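Biphenyl 2,3-Dioxygenase Beta Subunit (Sphingobium yanoikuyae, PDB 2GBW) probably serves as the beta subunit of a ring-hydroxylating dioxygenase, a class of enzyme that adds both atoms of molecular oxygen to an aromatic ring. Local coordinates at residues Ile99-Ser104 and Ser120-Tyr125; Met48-Gln53 and Asp66-Tyr71; Val135-Arg140 and Ile159-Val164. All coordinates share one frame; numbering follows the deposited sequence.

Contact 1: Ile99-Ser104 and Ser120-Tyr125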
ATOM      1  N   ILE B  99      18.896  -4.212   6.890  1.00 39.19           N
ATOM      2  CA  ILE B  99      18.410  -3.007   7.552  1.00 39.18           C
ATOM      3  C   ILE B  99      19.323  -1.863   7.110  1.00 36.93           C
ATOM      4  O   ILE B  99      20.533  -2.071   6.882  1.00 37.68           O
ATOM      5  CB  ILE B  99      18.370  -3.186   9.068  1.00 38.60           C
ATOM      6  CG1 ILE B  99      17.718  -1.970   9.755  1.00 42.08           C
ATOM      7  CG2 ILE B  99      19.773  -3.513   9.632  1.00 42.27           C
ATOM      8  CD1 ILE B  99      17.264  -2.270  11.154  1.00 41.03           C
ATOM      9  N   ARG B 100      18.744  -0.706   6.898  1.00 37.30           N
ATOM     10  CA  ARG B 100      19.530   0.464   6.518  1.00 36.71           C
ATOM     11  C   ARG B 100      19.028   1.693   7.216  1.00 36.94           C
ATOM     12  O   ARG B 100      17.872   1.964   7.240  1.00 36.87           O
ATOM     13  CB  ARG B 100      19.537   0.680   5.002  1.00 37.15           C
ATOM     14  CG  ARG B 100      20.634   1.579   4.500  1.00 37.32           C
ATOM     15  CD  ARG B 100      20.950   1.553   3.020  1.00 38.00           C
ATOM     16  NE  ARG B 100      21.200   0.193   2.499  1.00 38.65           N
ATOM     17  CZ  ARG B 100      22.376  -0.432   2.539  1.00 39.88           C
ATOM     18  NH1 ARG B 100      23.495   0.158   3.016  1.00 39.65           N
ATOM     19  NH2 ARG B 100      22.452  -1.665   2.079  1.00 41.52           N
ATOM     20  N   TYR B 101      19.949   2.478   7.757  1.00 37.01           N
ATOM     21  CA  TYR B 101      19.593   3.609   8.630  1.00 37.27           C
ATOM     22  C   TYR B 101      20.016   4.951   8.024  1.00 37.36           C
ATOM     23  O   TYR B 101      21.139   5.120   7.521  1.00 40.05           O
ATOM     24  CB  TYR B 101      20.342   3.516   9.986  1.00 36.63           C
ATOM     25  CG  TYR B 101      20.080   2.339  10.876  1.00 35.87           C
ATOM     26  CD1 TYR B 101      20.658   1.102  10.622  1.00 35.91           C
ATOM     27  CD2 TYR B 101      19.367   2.477  12.048  1.00 39.02           C
ATOM     28  CE1 TYR B 101      20.441   0.010  11.452  1.00 37.95           C
ATOM     29  CE2 TYR B 101      19.138   1.378  12.877  1.00 38.79           C
ATOM     30  CZ  TYR B 101      19.687   0.166  12.587  1.00 37.62           C
ATOM     31  OH  TYR B 101      19.510  -0.892  13.447  1.00 39.47           O
ATOM     32  N   PHE B 102      19.100   5.910   8.105  1.00 37.48           N
ATOM     33  CA  PHE B 102      19.303   7.257   7.647  1.00 38.91           C
ATOM     34  C   PHE B 102      19.156   8.207   8.823  1.00 39.49           C
ATOM     35  O   PHE B 102      18.058   8.459   9.299  1.00 39.57           O
ATOM     36  CB  PHE B 102      18.354   7.567   6.504  1.00 39.20           C
ATOM     37  CG  PHE B 102      18.591   6.706   5.284  1.00 38.23           C
ATOM     38  CD1 PHE B 102      18.053   5.458   5.229  1.00 38.43           C
ATOM     39  CD2 PHE B 102      19.352   7.177   4.184  1.00 37.27           C
ATOM     40  CE1 PHE B 102      18.277   4.608   4.131  1.00 38.45           C
ATOM     41  CE2 PHE B 102      19.609   6.325   3.060  1.00 35.75           C
ATOM     42  CZ  PHE B 102      19.018   5.057   3.024  1.00 37.40           C
ATOM     43  N   VAL B 103      20.302   8.662   9.329  1.00 38.97           N
ATOM     44  CA  VAL B 103      20.356   9.471  10.529  1.00 40.55           C
ATOM     45  C   VAL B 103      20.540  10.906  10.091  1.00 40.37           C
ATOM     46  O   VAL B 103      21.446  11.203   9.316  1.00 43.30           O
ATOM     47  CB  VAL B 103      21.496   9.025  11.479  1.00 40.54           C
ATOM     48  CG1 VAL B 103      21.600   9.942  12.718  1.00 42.61           C
ATOM     49  CG2 VAL B 103      21.333   7.597  11.870  1.00 42.19           C
ATOM     50  N   SER B 104      19.689  11.807  10.578  1.00 39.61           N
ATOM     51  CA  SER B 104      19.737  13.217  10.204  1.00 39.87           C
ATOM     52  C   SER B 104      19.436  14.140  11.379  1.00 38.69           C
ATOM     53  O   SER B 104      18.990  13.712  12.449  1.00 37.41           O
ATOM     54  CB  SER B 104      18.693  13.506   9.093  1.00 39.96           C
ATOM     55  OG  SER B 104      18.925  14.817   8.610  1.00 47.64           O
ATOM     56  N   SER B 120      18.659  13.477  17.466  1.00 38.16           N
ATOM     57  CA  SER B 120      18.762  13.089  16.059  1.00 39.69           C
ATOM     58  C   SER B 120      17.418  12.497  15.566  1.00 38.64           C
ATOM     59  O   SER B 120      16.618  11.991  16.372  1.00 40.49           O
ATOM     60  CB  SER B 120      19.935  12.122  15.873  1.00 40.65           C
ATOM     61  OG  SER B 120      19.746  10.975  16.679  1.00 44.69           O
ATOM     62  N   ASN B 121      17.190  12.549  14.247  1.00 37.91           N
ATOM     63  CA  ASN B 121      16.071  11.926  13.560  1.00 37.36           C
ATOM     64  C   ASN B 121      16.568  10.626  12.876  1.00 38.00           C
ATOM     65  O   ASN B 121      17.671  10.621  12.251  1.00 39.71           O
ATOM     66  CB  ASN B 121      15.548  12.817  12.420  1.00 37.22           C
ATOM     67  CG  ASN B 121      14.825  14.048  12.888  1.00 33.45           C
ATOM     68  OD1 ASN B 121      14.415  14.140  14.050  1.00 36.27           O
ATOM     69  ND2 ASN B 121      14.615  14.988  11.973  1.00 35.64           N
ATOM     70  N   ILE B 122      15.790   9.548  12.972  1.00 38.32           N
ATOM     71  CA  ILE B 122      16.230   8.296  12.389  1.00 39.14           C
ATOM     72  C   ILE B 122      15.171   7.750  11.498  1.00 38.02           C
ATOM     73  O   ILE B 122      13.993   7.725  11.879  1.00 38.25           O
ATOM     74  CB  ILE B 122      16.630   7.237  13.429  1.00 40.39           C
ATOM     75  CG1 ILE B 122      17.561   7.796  14.469  1.00 42.48           C
ATOM     76  CG2 ILE B 122      17.367   6.084  12.747  1.00 40.57           C
ATOM     77  CD1 ILE B 122      17.804   6.889  15.616  1.00 43.79           C
ATOM     78  N   LEU B 123      15.564   7.366  10.303  1.00 38.97           N
ATOM     79  CA  LEU B 123      14.708   6.642   9.374  1.00 39.14           C
ATOM     80  C   LEU B 123      15.345   5.274   9.132  1.00 39.36           C
ATOM     81  O   LEU B 123      16.503   5.167   8.733  1.00 38.92           O
ATOM     82  CB  LEU B 123      14.617   7.412   8.032  1.00 41.32           C
ATOM     83  CG  LEU B 123      13.858   6.787   6.851  1.00 41.95           C
ATOM     84  CD1 LEU B 123      12.395   6.483   7.150  1.00 43.80           C
ATOM     85  CD2 LEU B 123      13.996   7.736   5.618  1.00 43.34           C
ATOM     86  N   VAL B 124      14.552   4.233   9.339  1.00 38.69           N
ATOM     87  CA  VAL B 124      15.039   2.842   9.292  1.00 40.09           C
ATOM     88  C   VAL B 124      14.239   2.102   8.262  1.00 41.04           C
ATOM     89  O   VAL B 124      13.014   2.045   8.357  1.00 40.54           O
ATOM     90  CB  VAL B 124      14.870   2.065  10.638  1.00 41.14           C
ATOM     91  CG1 VAL B 124      15.426   0.628  10.468  1.00 40.64           C
ATOM     92  CG2 VAL B 124      15.571   2.804  11.794  1.00 41.10           C
ATOM     93  N   TYR B 125      14.929   1.637   7.234  1.00 39.81           N
ATOM     94  CA  TYR B 125      14.363   0.844   6.179  1.00 40.74           C
ATOM     95  C   TYR B 125      14.824  -0.607   6.335  1.00 39.63           C
ATOM     96  O   TYR B 125      16.001  -0.891   6.341  1.00 38.25           O
ATOM     97  CB  TYR B 125      14.827   1.339   4.793  1.00 43.34           C
ATOM     98  CG  TYR B 125      13.790   1.999   3.987  1.00 47.39           C
ATOM     99  CD1 TYR B 125      13.510   3.340   4.168  1.00 53.88           C
ATOM    100  CD2 TYR B 125      13.089   1.298   3.040  1.00 54.04           C
ATOM    101  CE1 TYR B 125      12.519   3.956   3.439  1.00 51.22           C
ATOM    102  CE2 TYR B 125      12.133   1.909   2.292  1.00 54.26           C
ATOM    103  CZ  TYR B 125      11.852   3.244   2.515  1.00 51.77           C
ATOM    104  OH  TYR B 125      10.852   3.855   1.800  1.00 53.86           O
TER
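Val124 spreads its two methyls against two neighbours at once. CG1 stands anti to the backbone N (chi1 -179°); the Val124 and Ile99 side chains cross obliquely, and Ile99 CD1 presses on Val124 CG1 at a tight 3.5 Å. Val124 CG1 also lies over one face of the Tyr101 ring. The other branch, Val124 CG2, runs alongside the ring 3.8 Å from Tyr101 CD2, while Ile122 CG2 meets the ring at its edge. Branched aliphatics suit these places, being compact enough to fit beside a ring on an extended backbone. On the opposite face, the CB of Phe102 rests 4.0 Å from the CB of Leu123, and the ring turns its edge to Leu123 O.

The frame is an antiparallel beta hairpin of strands 98-112 and 115-128, part of the strongly curved sheet of the NTF2-like fold. Its hydrogen-bonded pairs are Arg100 with Tyr125, Phe102 with Leu123 and Ser104 with Asn121, each joined twice. Phe102 N reaches Leu123 O at 2.8 Å in the carbonyl plane, whereas Leu123 N approaches Phe102 O at 2.9 Å from above the plane of the Phe102 carbonyl.

Farther out, helix 10-28 covers the face of Tyr101 and Val103, with Phe172 also packing on Tyr101 and Val124; the Tyr101 hydroxyl is bonded to Phe173 O. The face of Arg100, Phe102 and Asn121 turns to other subunits: Arg100 forms a salt bridge with Asp161 of the second subunit, and Asn121 ND2 bonds to Tyr101 O of the third.

Contact 2: Met48-Gln53 and Asp66-Tyr71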
ATOM      1  N   MET B  48      12.631   2.783  25.146  1.00 38.65           N
ATOM      2  CA  MET B  48      11.661   3.087  24.068  1.00 40.00           C
ATOM      3  C   MET B  48      10.227   3.041  24.646  1.00 38.85           C
ATOM      4  O   MET B  48       9.584   1.993  24.667  1.00 38.88           O
ATOM      5  CB  MET B  48      11.794   2.119  22.891  1.00 38.91           C
ATOM      6  CG  MET B  48      10.851   2.425  21.645  1.00 40.06           C
ATOM      7  SD  MET B  48      10.961   1.138  20.383  1.00 43.73           S
ATOM      8  CE  MET B  48      12.634   1.534  19.724  1.00 40.14           C
ATOM      9  N   PRO B  49       9.729   4.181  25.146  1.00 39.89           N
ATOM     10  CA  PRO B  49       8.421   4.227  25.832  1.00 40.36           C
ATOM     11  C   PRO B  49       7.306   3.975  24.912  1.00 40.91           C
ATOM     12  O   PRO B  49       7.438   4.196  23.718  1.00 41.58           O
ATOM     13  CB  PRO B  49       8.311   5.657  26.349  1.00 41.61           C
ATOM     14  CG  PRO B  49       9.542   6.312  26.004  1.00 40.86           C
ATOM     15  CD  PRO B  49      10.440   5.462  25.212  1.00 39.93           C
ATOM     16  N   ILE B  50       6.183   3.530  25.479  1.00 41.95           N
ATOM     17  CA  ILE B  50       4.913   3.462  24.721  1.00 41.07           C
ATOM     18  C   ILE B  50       4.153   4.763  25.018  1.00 42.05           C
ATOM     19  O   ILE B  50       3.776   5.034  26.153  1.00 39.82           O
ATOM     20  CB  ILE B  50       4.081   2.252  25.124  1.00 42.73           C
ATOM     21  CG1 ILE B  50       4.792   0.964  24.719  1.00 43.68           C
ATOM     22  CG2 ILE B  50       2.713   2.348  24.497  1.00 40.58           C
ATOM     23  CD1 ILE B  50       4.476  -0.135  25.625  1.00 44.46           C
ATOM     24  N   TYR B  51       3.971   5.584  23.985  1.00 42.49           N
ATOM     25  CA  TYR B  51       3.212   6.822  24.095  1.00 43.35           C
ATOM     26  C   TYR B  51       1.772   6.599  23.593  1.00 43.38           C
ATOM     27  O   TYR B  51       1.536   6.233  22.442  1.00 45.46           O
ATOM     28  CB  TYR B  51       3.832   7.898  23.249  1.00 45.19           C
ATOM     29  CG  TYR B  51       5.095   8.451  23.832  1.00 46.05           C
ATOM     30  CD1 TYR B  51       5.053   9.452  24.777  1.00 47.31           C
ATOM     31  CD2 TYR B  51       6.320   7.975  23.415  1.00 48.13           C
ATOM     32  CE1 TYR B  51       6.227   9.968  25.294  1.00 50.07           C
ATOM     33  CE2 TYR B  51       7.476   8.474  23.925  1.00 48.95           C
ATOM     34  CZ  TYR B  51       7.435   9.434  24.859  1.00 48.20           C
ATOM     35  OH  TYR B  51       8.640   9.945  25.356  1.00 48.85           O
ATOM     36  N   GLU B  52       0.807   6.869  24.430  1.00 44.86           N
ATOM     37  CA  GLU B  52      -0.550   6.703  23.974  1.00 45.23           C
ATOM     38  C   GLU B  52      -1.046   8.025  23.349  1.00 44.28           C
ATOM     39  O   GLU B  52      -0.483   9.121  23.557  1.00 44.13           O
ATOM     40  CB  GLU B  52      -1.419   6.161  25.122  1.00 46.56           C
ATOM     41  CG  GLU B  52      -1.682   7.142  26.181  1.00 48.73           C
ATOM     42  CD  GLU B  52      -2.536   6.595  27.292  1.00 48.62           C
ATOM     43  OE1 GLU B  52      -3.274   5.612  27.056  1.00 51.57           O
ATOM     44  OE2 GLU B  52      -2.478   7.167  28.393  1.00 50.65           O
ATOM     45  N   GLN B  53      -2.075   7.910  22.525  1.00 43.44           N
ATOM     46  CA  GLN B  53      -2.762   9.080  21.987  1.00 43.48           C
ATOM     47  C   GLN B  53      -3.733   9.633  23.043  1.00 43.07           C
ATOM     48  O   GLN B  53      -4.644   8.949  23.518  1.00 41.73           O
ATOM     49  CB  GLN B  53      -3.521   8.733  20.718  1.00 43.11           C
ATOM     50  CG  GLN B  53      -2.675   8.221  19.548  1.00 46.12           C
ATOM     51  CD  GLN B  53      -1.739   9.280  18.988  1.00 50.21           C
ATOM     52  OE1 GLN B  53      -1.251  10.130  19.714  1.00 56.69           O
ATOM     53  NE2 GLN B  53      -1.480   9.227  17.690  1.00 52.91           N
ATOM     54  N   ASP B  66       9.148   3.768  34.812  1.00 45.29           N
ATOM     55  CA  ASP B  66       8.348   2.852  35.618  1.00 44.85           C
ATOM     56  C   ASP B  66       7.068   2.445  34.878  1.00 44.26           C
ATOM     57  O   ASP B  66       6.241   1.695  35.403  1.00 46.23           O
ATOM     58  CB  ASP B  66       7.970   3.491  36.957  1.00 46.97           C
ATOM     59  CG  ASP B  66       7.321   2.501  37.929  1.00 49.64           C
ATOM     60  OD1 ASP B  66       7.930   1.433  38.220  1.00 60.04           O
ATOM     61  OD2 ASP B  66       6.163   2.745  38.373  1.00 59.55           O
ATOM     62  N   ASP B  67       6.925   2.910  33.643  1.00 43.37           N
ATOM     63  CA  ASP B  67       5.716   2.639  32.826  1.00 43.24           C
ATOM     64  C   ASP B  67       6.030   1.700  31.674  1.00 42.33           C
ATOM     65  O   ASP B  67       7.198   1.452  31.334  1.00 41.29           O
ATOM     66  CB  ASP B  67       5.185   3.953  32.243  1.00 44.21           C
ATOM     67  CG  ASP B  67       4.826   4.970  33.309  1.00 46.53           C
ATOM     68  OD1 ASP B  67       4.273   4.566  34.366  1.00 50.83           O
ATOM     69  OD2 ASP B  67       5.073   6.167  33.092  1.00 50.34           O
ATOM     70  N   ALA B  68       4.990   1.178  31.042  1.00 40.33           N
ATOM     71  CA  ALA B  68       5.199   0.317  29.872  1.00 41.15           C
ATOM     72  C   ALA B  68       6.189   0.929  28.855  1.00 39.98           C
ATOM     73  O   ALA B  68       6.176   2.113  28.536  1.00 42.02           O
ATOM     74  CB  ALA B  68       3.889  -0.005  29.174  1.00 39.38           C
ATOM     75  N   ALA B  69       7.069   0.085  28.380  1.00 39.56           N
ATOM     76  CA  ALA B  69       7.980   0.439  27.319  1.00 38.83           C
ATOM     77  C   ALA B  69       8.369  -0.789  26.520  1.00 38.19           C
ATOM     78  O   ALA B  69       8.496  -1.871  27.086  1.00 39.98           O
ATOM     79  CB  ALA B  69       9.221   1.058  27.939  1.00 38.26           C
ATOM     80  N   ILE B  70       8.625  -0.582  25.230  1.00 38.95           N
ATOM     81  CA  ILE B  70       9.032  -1.661  24.291  1.00 38.82           C
ATOM     82  C   ILE B  70      10.463  -2.102  24.601  1.00 38.62           C
ATOM     83  O   ILE B  70      10.770  -3.300  24.609  1.00 37.98           O
ATOM     84  CB  ILE B  70       8.857  -1.224  22.823  1.00 38.16           C
ATOM     85  CG1 ILE B  70       7.347  -0.967  22.563  1.00 40.25           C
ATOM     86  CG2 ILE B  70       9.380  -2.314  21.835  1.00 38.47           C
ATOM     87  CD1 ILE B  70       7.099  -0.043  21.351  1.00 42.41           C
ATOM     88  N   TYR B  71      11.318  -1.134  24.898  1.00 38.68           N
ATOM     89  CA  TYR B  71      12.621  -1.393  25.499  1.00 39.06           C
ATOM     90  C   TYR B  71      12.758  -0.632  26.827  1.00 40.32           C
ATOM     91  O   TYR B  71      12.362   0.525  26.949  1.00 38.06           O
ATOM     92  CB  TYR B  71      13.769  -0.933  24.577  1.00 40.09           C
ATOM     93  CG  TYR B  71      13.993  -1.692  23.294  1.00 39.55           C
ATOM     94  CD1 TYR B  71      13.184  -1.499  22.162  1.00 40.49           C
ATOM     95  CD2 TYR B  71      15.019  -2.624  23.192  1.00 41.56           C
ATOM     96  CE1 TYR B  71      13.417  -2.236  20.989  1.00 37.82           C
ATOM     97  CE2 TYR B  71      15.262  -3.317  22.027  1.00 42.54           C
ATOM     98  CZ  TYR B  71      14.453  -3.112  20.917  1.00 42.16           C
ATOM     99  OH  TYR B  71      14.725  -3.828  19.766  1.00 42.84           O
TER
HETATM  100  O   HOH W   1       3.954   3.984  28.763  1.00 31.65           O
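The sulfur of Met48 sits at the edge of the Tyr71 ring, a Met-aromatic contact with SD 5.1 Å from the ring centroid and 77° off its normal. CG lies anti to the backbone N (chi1 -176°), so the thioether runs alongside the tyrosine, and the bend at chi3 lays CE beside Tyr71 CD1. The Ile70 side chain crosses that of Met48 obliquely, its CB 4.0 Å from Met48 SD. Ile50 and Ile70 cross at about a right angle, CG1 to CG1, and Ile50 CD1 reaches Ala68 CB at 3.6 Å, a closeness the small alanine permits. An alanine in place of Met48 would probably loosen this packing, since the thioether touching Ile70 and the tyrosine edge would be gone.

Two successive residues, Ile70 and Tyr71, lie opposite the single Met48, which makes a classic beta bulge at the corner of the chain. Its backbone bonds are Ile70 N to Met48 O at 2.8 Å, nearly along the carbonyl axis, and Met48 N to Tyr71 O at 2.9 Å. Beyond the strand end, Ile50 N to Ala68 O is a weak bond, and a water donates to both Ile50 O and Ala68 O. The Tyr71 hydroxyl is bonded to Leu170 O. Side-chain packing here is thus apolar or sulfur-aromatic, and directional bonding falls to the main chain, with one water bridging two carbonyls.

Contact 3: Val135-Arg140 and Ile159-Val164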
ATOM      1  N   VAL B 135       9.155   0.295   7.154  1.00 39.67           N
ATOM      2  CA  VAL B 135       9.852   1.589   7.367  1.00 38.55           C
ATOM      3  C   VAL B 135       9.465   2.196   8.684  1.00 38.63           C
ATOM      4  O   VAL B 135       8.278   2.228   9.021  1.00 38.84           O
ATOM      5  CB  VAL B 135       9.513   2.553   6.261  1.00 39.04           C
ATOM      6  CG1 VAL B 135      10.310   3.928   6.475  1.00 38.73           C
ATOM      7  CG2 VAL B 135       9.803   1.919   4.887  1.00 43.48           C
ATOM      8  N   HIS B 136      10.444   2.708   9.438  1.00 38.20           N
ATOM      9  CA  HIS B 136      10.179   3.290  10.755  1.00 38.74           C
ATOM     10  C   HIS B 136      10.843   4.644  10.842  1.00 38.34           C
ATOM     11  O   HIS B 136      11.939   4.843  10.301  1.00 39.87           O
ATOM     12  CB  HIS B 136      10.727   2.418  11.889  1.00 37.33           C
ATOM     13  CG  HIS B 136      10.172   1.039  11.913  1.00 38.68           C
ATOM     14  ND1 HIS B 136       9.038   0.683  12.633  1.00 39.12           N
ATOM     15  CD2 HIS B 136      10.588  -0.070  11.277  1.00 38.94           C
ATOM     16  CE1 HIS B 136       8.828  -0.612  12.467  1.00 40.66           C
ATOM     17  NE2 HIS B 136       9.712  -1.077  11.602  1.00 39.39           N
ATOM     18  N   THR B 137      10.198   5.572  11.521  1.00 38.37           N
ATOM     19  CA  THR B 137      10.834   6.820  11.886  1.00 40.04           C
ATOM     20  C   THR B 137      10.724   7.040  13.356  1.00 40.44           C
ATOM     21  O   THR B 137       9.693   6.709  13.980  1.00 40.26           O
ATOM     22  CB  THR B 137      10.334   8.029  11.112  1.00 40.37           C
ATOM     23  OG1 THR B 137       8.944   8.237  11.372  1.00 41.44           O
ATOM     24  CG2 THR B 137      10.545   7.797   9.631  1.00 42.42           C
ATOM     25  N   LEU B 138      11.836   7.551  13.889  1.00 40.01           N
ATOM     26  CA  LEU B 138      12.015   7.791  15.325  1.00 41.46           C
ATOM     27  C   LEU B 138      12.826   9.063  15.612  1.00 40.95           C
ATOM     28  O   LEU B 138      13.683   9.471  14.797  1.00 40.54           O
ATOM     29  CB  LEU B 138      12.815   6.635  15.985  1.00 42.78           C
ATOM     30  CG  LEU B 138      12.413   5.165  15.898  1.00 47.35           C
ATOM     31  CD1 LEU B 138      13.151   4.583  14.688  1.00 47.49           C
ATOM     32  CD2 LEU B 138      12.733   4.326  17.190  1.00 44.47           C
ATOM     33  N   GLY B 139      12.561   9.649  16.774  1.00 39.97           N
ATOM     34  CA  GLY B 139      13.467  10.642  17.404  1.00 39.55           C
ATOM     35  C   GLY B 139      14.340   9.883  18.397  1.00 39.03           C
ATOM     36  O   GLY B 139      13.937   8.887  19.042  1.00 39.74           O
ATOM     37  N   ARG B 140      15.579  10.292  18.499  1.00 39.04           N
ATOM     38  CA  ARG B 140      16.497   9.711  19.425  1.00 39.63           C
ATOM     39  C   ARG B 140      17.028  10.849  20.321  1.00 39.74           C
ATOM     40  O   ARG B 140      17.393  11.921  19.837  1.00 40.09           O
ATOM     41  CB  ARG B 140      17.639   9.028  18.682  1.00 39.44           C
ATOM     42  CG  ARG B 140      18.704   8.489  19.625  1.00 39.77           C
ATOM     43  CD  ARG B 140      19.659   7.538  18.941  1.00 41.83           C
ATOM     44  NE  ARG B 140      20.457   8.219  17.920  1.00 42.26           N
ATOM     45  CZ  ARG B 140      21.314   7.620  17.106  1.00 44.42           C
ATOM     46  NH1 ARG B 140      21.534   6.333  17.206  1.00 46.08           N
ATOM     47  NH2 ARG B 140      21.991   8.337  16.207  1.00 46.15           N
ATOM     48  N   ILE B 159      11.941   7.519  20.522  1.00 40.50           N
ATOM     49  CA  ILE B 159      10.572   7.999  20.491  1.00 41.23           C
ATOM     50  C   ILE B 159       9.969   7.626  19.138  1.00 41.06           C
ATOM     51  O   ILE B 159      10.316   8.199  18.110  1.00 39.24           O
ATOM     52  CB  ILE B 159      10.522   9.495  20.690  1.00 42.07           C
ATOM     53  CG1 ILE B 159      11.259   9.854  22.007  1.00 43.51           C
ATOM     54  CG2 ILE B 159       9.051   9.920  20.667  1.00 42.20           C
ATOM     55  CD1 ILE B 159      11.810  11.219  22.007  1.00 45.76           C
ATOM     56  N   LEU B 160       9.111   6.616  19.133  1.00 40.38           N
ATOM     57  CA  LEU B 160       8.534   6.116  17.916  1.00 41.33           C
ATOM     58  C   LEU B 160       7.526   7.089  17.336  1.00 40.84           C
ATOM     59  O   LEU B 160       6.664   7.595  18.069  1.00 43.29           O
ATOM     60  CB  LEU B 160       7.840   4.796  18.214  1.00 41.97           C
ATOM     61  CG  LEU B 160       8.725   3.615  18.471  1.00 44.78           C
ATOM     62  CD1 LEU B 160       7.834   2.395  18.930  1.00 46.15           C
ATOM     63  CD2 LEU B 160       9.453   3.304  17.195  1.00 49.41           C
ATOM     64  N   ASP B 161       7.518   7.277  16.019  1.00 40.11           N
ATOM     65  CA  ASP B 161       6.504   8.162  15.484  1.00 40.33           C
ATOM     66  C   ASP B 161       5.089   7.495  15.325  1.00 40.13           C
ATOM     67  O   ASP B 161       4.124   8.214  15.371  1.00 43.26           O
ATOM     68  CB  ASP B 161       6.920   8.789  14.170  1.00 40.60           C
ATOM     69  CG  ASP B 161       8.070   9.755  14.339  1.00 40.71           C
ATOM     70  OD1 ASP B 161       8.257  10.242  15.468  1.00 45.83           O
ATOM     71  OD2 ASP B 161       8.789  10.004  13.355  1.00 43.97           O
ATOM     72  N   ALA B 162       5.018   6.183  15.141  1.00 39.71           N
ATOM     73  CA  ALA B 162       3.769   5.438  14.868  1.00 38.00           C
ATOM     74  C   ALA B 162       3.202   4.834  16.129  1.00 38.74           C
ATOM     75  O   ALA B 162       3.887   4.114  16.857  1.00 38.62           O
ATOM     76  CB  ALA B 162       3.975   4.306  13.819  1.00 36.89           C
ATOM     77  N   ARG B 163       1.925   5.082  16.383  1.00 37.32           N
ATOM     78  CA  ARG B 163       1.263   4.462  17.523  1.00 37.68           C
ATOM     79  C   ARG B 163       1.123   2.937  17.323  1.00 38.59           C
ATOM     80  O   ARG B 163       1.342   2.176  18.263  1.00 39.87           O
ATOM     81  CB  ARG B 163      -0.117   5.088  17.765  1.00 39.14           C
ATOM     82  CG  ARG B 163      -0.932   4.439  18.871  1.00 36.73           C
ATOM     83  CD  ARG B 163      -0.244   4.589  20.218  1.00 39.99           C
ATOM     84  NE  ARG B 163      -0.896   3.886  21.347  1.00 40.76           N
ATOM     85  CZ  ARG B 163      -0.471   2.725  21.896  1.00 40.32           C
ATOM     86  NH1 ARG B 163       0.506   2.000  21.354  1.00 40.08           N
ATOM     87  NH2 ARG B 163      -1.089   2.252  22.975  1.00 42.86           N
ATOM     88  N   VAL B 164       0.642   2.504  16.146  1.00 38.08           N
ATOM     89  CA  VAL B 164       0.499   1.073  15.791  1.00 37.89           C
ATOM     90  C   VAL B 164       1.651   0.730  14.870  1.00 38.20           C
ATOM     91  O   VAL B 164       1.787   1.321  13.809  1.00 38.00           O
ATOM     92  CB  VAL B 164      -0.829   0.799  15.086  1.00 38.56           C
ATOM     93  CG1 VAL B 164      -0.900  -0.671  14.608  1.00 39.22           C
ATOM     94  CG2 VAL B 164      -2.032   1.192  15.990  1.00 36.69           C
TER
HETATM   95  O   HOH W   2       7.601   5.013  13.243  1.00 35.13           O
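Thr137 and Asp161 are joined twice, once by side chains and once through the main chain. With chi1 at 62° the threonine hydroxyl takes the crowded position between backbone N and carbonyl carbon, and from there Thr137 OG1 donates to Asp161 OD2 at 2.7 Å; that oxygen accepts through its anti lone pair, the one away from OD1. Asp161 N in turn bonds to Thr137 O at 3.0 Å, in the carbonyl plane. The other carboxylate oxygen, OD1, forms salt bridges with Arg100 and Lys98 of the third subunit; these charges would probably keep the aspartate ionised. Thr137 N, past the last rung, donates to a water 3.2 Å away, which Ala162 N reaches only weakly.

Gly139 and Ile159 form a hydrogen-bonded antiparallel pair: Ile159 N donates to Gly139 O at 2.8 Å, and Gly139 N meets a lone pair of Ile159 O at 3.0 Å. On the other face, Leu138 and Leu160 lie side by side, their CD2 methyls a tight 3.4 Å apart. His136, a zinc ligand in a structure of this protein, bonds through NE2 to Asp167.

The contact belongs to the hairpin of strands 132-147 and 150-160. Strand 115-128 flanks it beyond the first of these and strand 44-49 beyond the second, with Met48 laid against both leucines.

In the fold
All three contacts are buried and reach one sheet, yet differ in regularity. Contact 1, nearest the chain centre, is unbroken strand pairing. It passes into contact 3, because strands 115-128 and 132-147 are neighbours: Ile122 N lies 2.8 Å from Leu138 O. Contact 3 begins as strand and ends in a loop, and its carboxylate meets Arg100 of a neighbouring subunit. Contact 2 lies farthest out, where the pairing frays and the chain of another protein comes near; it does not touch contact 1, but its Met48 and Ile70 pack on Leu160 of contact 3. Contacts 1 and 3 add charged and polar side-chain bonds at subunit interfaces, while contacts 2 and 3 meet through apolar packing.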